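Cathepsin L Propeptide (Toxoplasma gondii, PDB 3F75) is the propeptide of a cathepsin L-like protein, a mainly helical domain of the I29 inhibitor family that probably acts as an inhibitor of its cathepsin. Local coordinates at residues S27-A30 with S35-T38; K42-A47 with R78-R83. All coordinates share one frame; numbering follows the deposited sequence.

Contact 1 (S27-A30 with S35-T38); sequences SFQA and SYAT
Tyr-36 meets Phe-28 and Gln-29 where the helix-loop-helix start of this I29 propeptide domain turns from helix 18-32 into helix 39-60. The phenol oxygen comes in at the edge of the Phe-28 ring, near its plane, with Tyr-36 OH 3.8 Å from Phe-28 CE2. The two side chains cross at about a right angle, yet their ring planes are nearly parallel and almost level; the hydroxyl makes the touch, and neither ring lies over the other. Beside them NE2 of Gln-29 approaches the Tyr-36 ring obliquely, 3.6 Å from CE2 of Tyr-36, with amide and ring planes 45° apart. The same Gln-29 NE2 stands 4.2 Å from CA of Ser-35. No hydrogen bond joins the two segments; the touch is packing alone.

What sets these groups in place lies just beyond. Gln-29 runs out in an extended chain (chi2 -162°) that carries its amide past the helix surface, where NE2 bonds to the backbone O of Lys-34, tying the helix to the connection that follows it. Tyr-36 OH bonds to Asp-75 OD2, which ties the phenol end to the loop before helix 78-84. Phe-28 is buried, its ring also meeting those of Tyr-32 and Phe-49. On the far side of the loop, Thr-38 is the N-cap of helix 39-60, its OG1 accepting from Glu-41 N.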
loop_
_atom_site.group_PDB
_atom_site.type_symbol
_atom_site.label_atom_id
_atom_site.label_comp_id
_atom_site.label_asym_id
_atom_site.label_seq_id
_atom_site.Cartn_x
_atom_site.Cartn_y
_atom_site.Cartn_z
ATOM N N SER B 27 8.774 -3.497 25.745
ATOM C CA SER B 27 9.232 -2.446 24.856
ATOM C C SER B 27 8.268 -2.238 23.657
ATOM O O SER B 27 8.026 -1.105 23.236
ATOM C CB SER B 27 10.640 -2.766 24.354
ATOM O OG SER B 27 11.140 -1.705 23.576
ATOM N N PHE B 28 7.776 -3.340 23.089
ATOM C CA PHE B 28 6.791 -3.320 22.010
ATOM C C PHE B 28 5.516 -2.618 22.499
ATOM O O PHE B 28 4.980 -1.756 21.806
ATOM C CB PHE B 28 6.485 -4.765 21.553
ATOM C CG PHE B 28 5.323 -4.887 20.598
ATOM C CD1 PHE B 28 5.478 -4.612 19.253
ATOM C CD2 PHE B 28 4.083 -5.312 21.046
ATOM C CE1 PHE B 28 4.421 -4.752 18.360
ATOM C CE2 PHE B 28 3.007 -5.438 20.166
ATOM C CZ PHE B 28 3.175 -5.157 18.815
ATOM N N GLN B 29 5.034 -2.992 23.678
ATOM C CA GLN B 29 3.829 -2.384 24.247
ATOM C C GLN B 29 4.018 -0.881 24.448
ATOM O O GLN B 29 3.133 -0.097 24.115
ATOM C CB GLN B 29 3.454 -3.036 25.582
ATOM C CG GLN B 29 2.830 -4.411 25.449
ATOM C CD GLN B 29 2.083 -4.834 26.702
ATOM O OE1 GLN B 29 2.607 -5.596 27.501
ATOM N NE2 GLN B 29 0.859 -4.343 26.875
ATOM N N ALA B 30 5.182 -0.489 24.968
ATOM C CA ALA B 30 5.485 0.914 25.209
ATOM C C ALA B 30 5.609 1.677 23.910
ATOM O O ALA B 30 5.035 2.750 23.753
ATOM C CB ALA B 30 6.794 1.062 26.027
ATOM N N SER B 35 -2.134 -2.042 24.496
ATOM C CA SER B 35 -2.705 -2.532 25.743
ATOM C C SER B 35 -3.771 -3.568 25.433
ATOM O O SER B 35 -4.273 -3.639 24.307
ATOM C CB SER B 35 -3.314 -1.371 26.546
ATOM O OG SER B 35 -4.371 -0.748 25.829
ATOM N N TYR B 36 -4.117 -4.372 26.431
ATOM C CA TYR B 36 -5.025 -5.471 26.225
ATOM C C TYR B 36 -6.061 -5.552 27.330
ATOM O O TYR B 36 -5.719 -5.564 28.519
ATOM C CB TYR B 36 -4.244 -6.782 26.109
ATOM C CG TYR B 36 -3.156 -6.686 25.057
ATOM C CD1 TYR B 36 -3.465 -6.754 23.706
ATOM C CD2 TYR B 36 -1.828 -6.489 25.417
ATOM C CE1 TYR B 36 -2.469 -6.640 22.734
ATOM C CE2 TYR B 36 -0.820 -6.362 24.454
ATOM C CZ TYR B 36 -1.139 -6.444 23.122
ATOM O OH TYR B 36 -0.140 -6.333 22.176
ATOM N N ALA B 37 -7.316 -5.677 26.894
ATOM C CA ALA B 37 -8.490 -5.657 27.747
ATOM C C ALA B 37 -8.709 -6.902 28.624
ATOM O O ALA B 37 -9.463 -6.836 29.608
ATOM C CB ALA B 37 -9.736 -5.370 26.876
ATOM N N THR B 38 -8.098 -8.035 28.255
ATOM C CA THR B 38 -8.143 -9.235 29.085
ATOM C C THR B 38 -6.767 -9.870 29.191
ATOM O O THR B 38 -5.942 -9.722 28.292
ATOM C CB THR B 38 -9.077 -10.304 28.518
ATOM O OG1 THR B 38 -8.519 -10.847 27.310
ATOM C CG2 THR B 38 -10.469 -9.733 28.229
#

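Contact 2 (K42-A47 with R78-R83); sequences KQRRYA and RDEFRR
Arg-44 and Arg-45 of helix 39-60 face Glu-80 of the short helix 78-84 with backbones well apart, the nearest alpha carbons, those of Arg-45 and Glu-80, lying 11.4 Å from each other. Long side chains span the distance in a salt-bridge network at the surface of the I29 propeptide domain.

Arg-45 grips the carboxylate end-on, one nitrogen to each oxygen. Its NH1 gives the shorter bond, 2.7 Å to Glu-80 OE1 and fairly straight at 164°, while NH2 reaches Glu-80 OE2 at 3.1 Å from above the carboxylate plane. The two flat groups are twisted 44° against each other. Arg-45, bent at chi2, and the extended Glu-80 come from opposite directions.

Arg-44 is extended from CG to NE and comes side-on, with NE and NH1 both directed at Glu-80 OE2. NE makes the longer bond, 3.3 Å to Glu-80 OE2 on its syn side; NH1 meets Glu-80 OE2 at 3.0 Å from above the carboxylate plane. The guanidinium plane stands 76° from that of the carboxylate. Thus OE2 accepts from three donors, and the two neighbouring arginines share one negative group, which should favour its ionised form.

Within helix 78-84, Arg-82 and Asp-79 make a separate salt bridge, and Arg-78 makes salt bridges to acidic side chains of the neighbouring protein chain. A second shell holds both sides of the network: Glu-41 forms a salt bridge with Arg-45 NE, Asp-75 O accepts from Arg-45 NH1, and Ser-77 N donates to Glu-80 OE1.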
loop_
_atom_site.group_PDB
_atom_site.type_symbol
_atom_site.label_atom_id
_atom_site.label_comp_id
_atom_site.label_asym_id
_atom_site.label_seq_id
_atom_site.Cartn_x
_atom_site.Cartn_y
_atom_site.Cartn_z
ATOM N N LYS B 42 -3.888 -10.707 26.217
ATOM C CA LYS B 42 -2.452 -10.375 26.372
ATOM C C LYS B 42 -1.563 -11.599 26.172
ATOM O O LYS B 42 -0.550 -11.529 25.471
ATOM C CB LYS B 42 -2.166 -9.750 27.725
ATOM C CG LYS B 42 -0.740 -9.214 27.870
ATOM C CD LYS B 42 -0.564 -8.599 29.226
ATOM C CE LYS B 42 0.803 -8.004 29.418
ATOM N NZ LYS B 42 0.748 -6.975 30.487
ATOM N N GLN B 43 -1.933 -12.716 26.790
ATOM C CA GLN B 43 -1.173 -13.956 26.622
ATOM C C GLN B 43 -1.192 -14.441 25.160
ATOM O O GLN B 43 -0.164 -14.876 24.668
ATOM C CB GLN B 43 -1.616 -15.061 27.609
ATOM C CG GLN B 43 -3.035 -15.541 27.464
ATOM C CD GLN B 43 -3.563 -16.399 28.657
ATOM O OE1 GLN B 43 -3.260 -16.148 29.829
ATOM N NE2 GLN B 43 -4.388 -17.387 28.337
ATOM N N ARG B 44 -2.334 -14.332 24.471
ATOM C CA ARG B 44 -2.401 -14.645 23.034
ATOM C C ARG B 44 -1.486 -13.729 22.205
ATOM O O ARG B 44 -0.770 -14.187 21.331
ATOM C CB ARG B 44 -3.838 -14.533 22.506
ATOM C CG ARG B 44 -3.950 -14.674 20.957
ATOM C CD ARG B 44 -5.352 -14.305 20.370
ATOM N NE ARG B 44 -5.371 -14.383 18.900
ATOM C CZ ARG B 44 -5.329 -15.523 18.198
ATOM N NH1 ARG B 44 -5.335 -15.492 16.872
ATOM N NH2 ARG B 44 -5.277 -16.707 18.811
ATOM N N ARG B 45 -1.536 -12.431 22.481
ATOM C CA ARG B 45 -0.767 -11.459 21.742
ATOM C C ARG B 45 0.736 -11.592 22.040
ATOM O O ARG B 45 1.565 -11.386 21.163
ATOM C CB ARG B 45 -1.266 -10.047 22.061
ATOM C CG ARG B 45 -2.689 -9.814 21.635
ATOM C CD ARG B 45 -2.809 -9.357 20.193
ATOM N NE ARG B 45 -4.171 -9.621 19.744
ATOM C CZ ARG B 45 -4.518 -10.274 18.644
ATOM N NH1 ARG B 45 -3.617 -10.713 17.784
ATOM N NH2 ARG B 45 -5.800 -10.473 18.400
ATOM N N TYR B 46 1.078 -11.965 23.266
ATOM C CA TYR B 46 2.464 -12.231 23.620
ATOM C C TYR B 46 3.010 -13.419 22.815
ATOM O O TYR B 46 4.135 -13.364 22.278
ATOM C CB TYR B 46 2.559 -12.518 25.111
ATOM C CG TYR B 46 3.945 -12.875 25.613
ATOM C CD1 TYR B 46 5.033 -12.071 25.332
ATOM C CD2 TYR B 46 4.148 -13.995 26.410
ATOM C CE1 TYR B 46 6.299 -12.386 25.794
ATOM C CE2 TYR B 46 5.404 -14.312 26.885
ATOM C CZ TYR B 46 6.481 -13.497 26.567
ATOM O OH TYR B 46 7.742 -13.786 27.027
ATOM N N ALA B 47 2.204 -14.477 22.724
ATOM C CA ALA B 47 2.606 -15.673 21.987
ATOM C C ALA B 47 2.800 -15.365 20.503
ATOM O O ALA B 47 3.788 -15.799 19.907
ATOM C CB ALA B 47 1.591 -16.805 22.178
ATOM N N ARG B 78 -0.981 -13.910 10.621
ATOM C CA ARG B 78 -1.267 -13.684 9.212
ATOM C C ARG B 78 -2.768 -13.530 8.952
ATOM O O ARG B 78 -3.184 -12.635 8.218
ATOM C CB ARG B 78 -0.702 -14.809 8.354
ATOM C CG ARG B 78 -1.150 -14.732 6.905
ATOM C CD ARG B 78 -0.271 -15.551 5.991
ATOM N NE ARG B 78 -0.802 -15.581 4.629
ATOM C CZ ARG B 78 -0.295 -16.313 3.634
ATOM N NH1 ARG B 78 0.764 -17.099 3.837
ATOM N NH2 ARG B 78 -0.865 -16.284 2.429
ATOM N N ASP B 79 -3.577 -14.389 9.556
ATOM C CA ASP B 79 -5.031 -14.333 9.350
ATOM C C ASP B 79 -5.625 -13.003 9.806
ATOM O O ASP B 79 -6.457 -12.416 9.113
ATOM C CB ASP B 79 -5.724 -15.472 10.097
ATOM C CG ASP B 79 -5.660 -16.809 9.362
ATOM O OD1 ASP B 79 -5.412 -16.869 8.133
ATOM O OD2 ASP B 79 -5.909 -17.829 10.031
ATOM N N GLU B 80 -5.200 -12.528 10.976
ATOM C CA GLU B 80 -5.705 -11.264 11.510
ATOM C C GLU B 80 -5.252 -10.083 10.650
ATOM O O GLU B 80 -6.025 -9.173 10.349
ATOM C CB GLU B 80 -5.258 -11.081 12.954
ATOM C CG GLU B 80 -5.890 -12.104 13.886
ATOM C CD GLU B 80 -5.208 -12.195 15.248
ATOM O OE1 GLU B 80 -4.012 -11.867 15.375
ATOM O OE2 GLU B 80 -5.877 -12.610 16.209
ATOM N N PHE B 81 -3.992 -10.124 10.248
ATOM C CA PHE B 81 -3.413 -9.117 9.366
ATOM C C PHE B 81 -4.198 -9.010 8.053
ATOM O O PHE B 81 -4.612 -7.915 7.646
ATOM C CB PHE B 81 -1.943 -9.465 9.130
ATOM C CG PHE B 81 -1.208 -8.480 8.278
ATOM C CD1 PHE B 81 -1.115 -7.152 8.656
ATOM C CD2 PHE B 81 -0.564 -8.899 7.107
ATOM C CE1 PHE B 81 -0.410 -6.233 7.864
ATOM C CE2 PHE B 81 0.141 -7.991 6.325
ATOM C CZ PHE B 81 0.206 -6.655 6.700
ATOM N N ARG B 82 -4.450 -10.156 7.434
ATOM C CA ARG B 82 -5.151 -10.233 6.154
ATOM C C ARG B 82 -6.582 -9.737 6.267
ATOM O O ARG B 82 -7.081 -9.047 5.383
ATOM C CB ARG B 82 -5.183 -11.690 5.661
ATOM C CG ARG B 82 -6.103 -11.949 4.434
ATOM C CD ARG B 82 -6.044 -13.421 3.963
ATOM N NE ARG B 82 -6.291 -14.373 5.053
ATOM C CZ ARG B 82 -7.492 -14.695 5.530
ATOM N NH1 ARG B 82 -8.595 -14.155 5.022
ATOM N NH2 ARG B 82 -7.595 -15.566 6.528
ATOM N N ARG B 83 -7.245 -10.116 7.349
ATOM C CA ARG B 83 -8.672 -9.891 7.468
ATOM C C ARG B 83 -8.994 -8.406 7.643
ATOM O O ARG B 83 -10.054 -7.960 7.221
ATOM C CB ARG B 83 -9.278 -10.719 8.620
ATOM C CG ARG B 83 -9.581 -12.182 8.287
ATOM C CD ARG B 83 -10.528 -12.802 9.327
ATOM N NE ARG B 83 -10.008 -12.691 10.695
ATOM C CZ ARG B 83 -9.369 -13.655 11.367
ATOM N NH1 ARG B 83 -9.148 -14.848 10.828
ATOM N NH2 ARG B 83 -8.946 -13.420 12.599
#

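How the contacts relate
From the N terminus the chain runs through helix 18-32, and contact 1 closes the short turn that follows it, before helix 39-60 begins. Contact 2 opens on that second helix and closes a much longer loop, through strand 66-68, when helix 78-84 comes back beside it. The two are in series, with no nesting or crossing, and their centres lie 13 Å apart. Helix 39-60, part of contact 2, is also touched by contact 1: Tyr-36 CE1 packs 3.4 Å from CG of Arg-45, and Gln-29 and Tyr-36 both lie on Lys-42. The loop carrying Asp-75 is held to both, by its side chain to Tyr-36 and its backbone O to Arg-45.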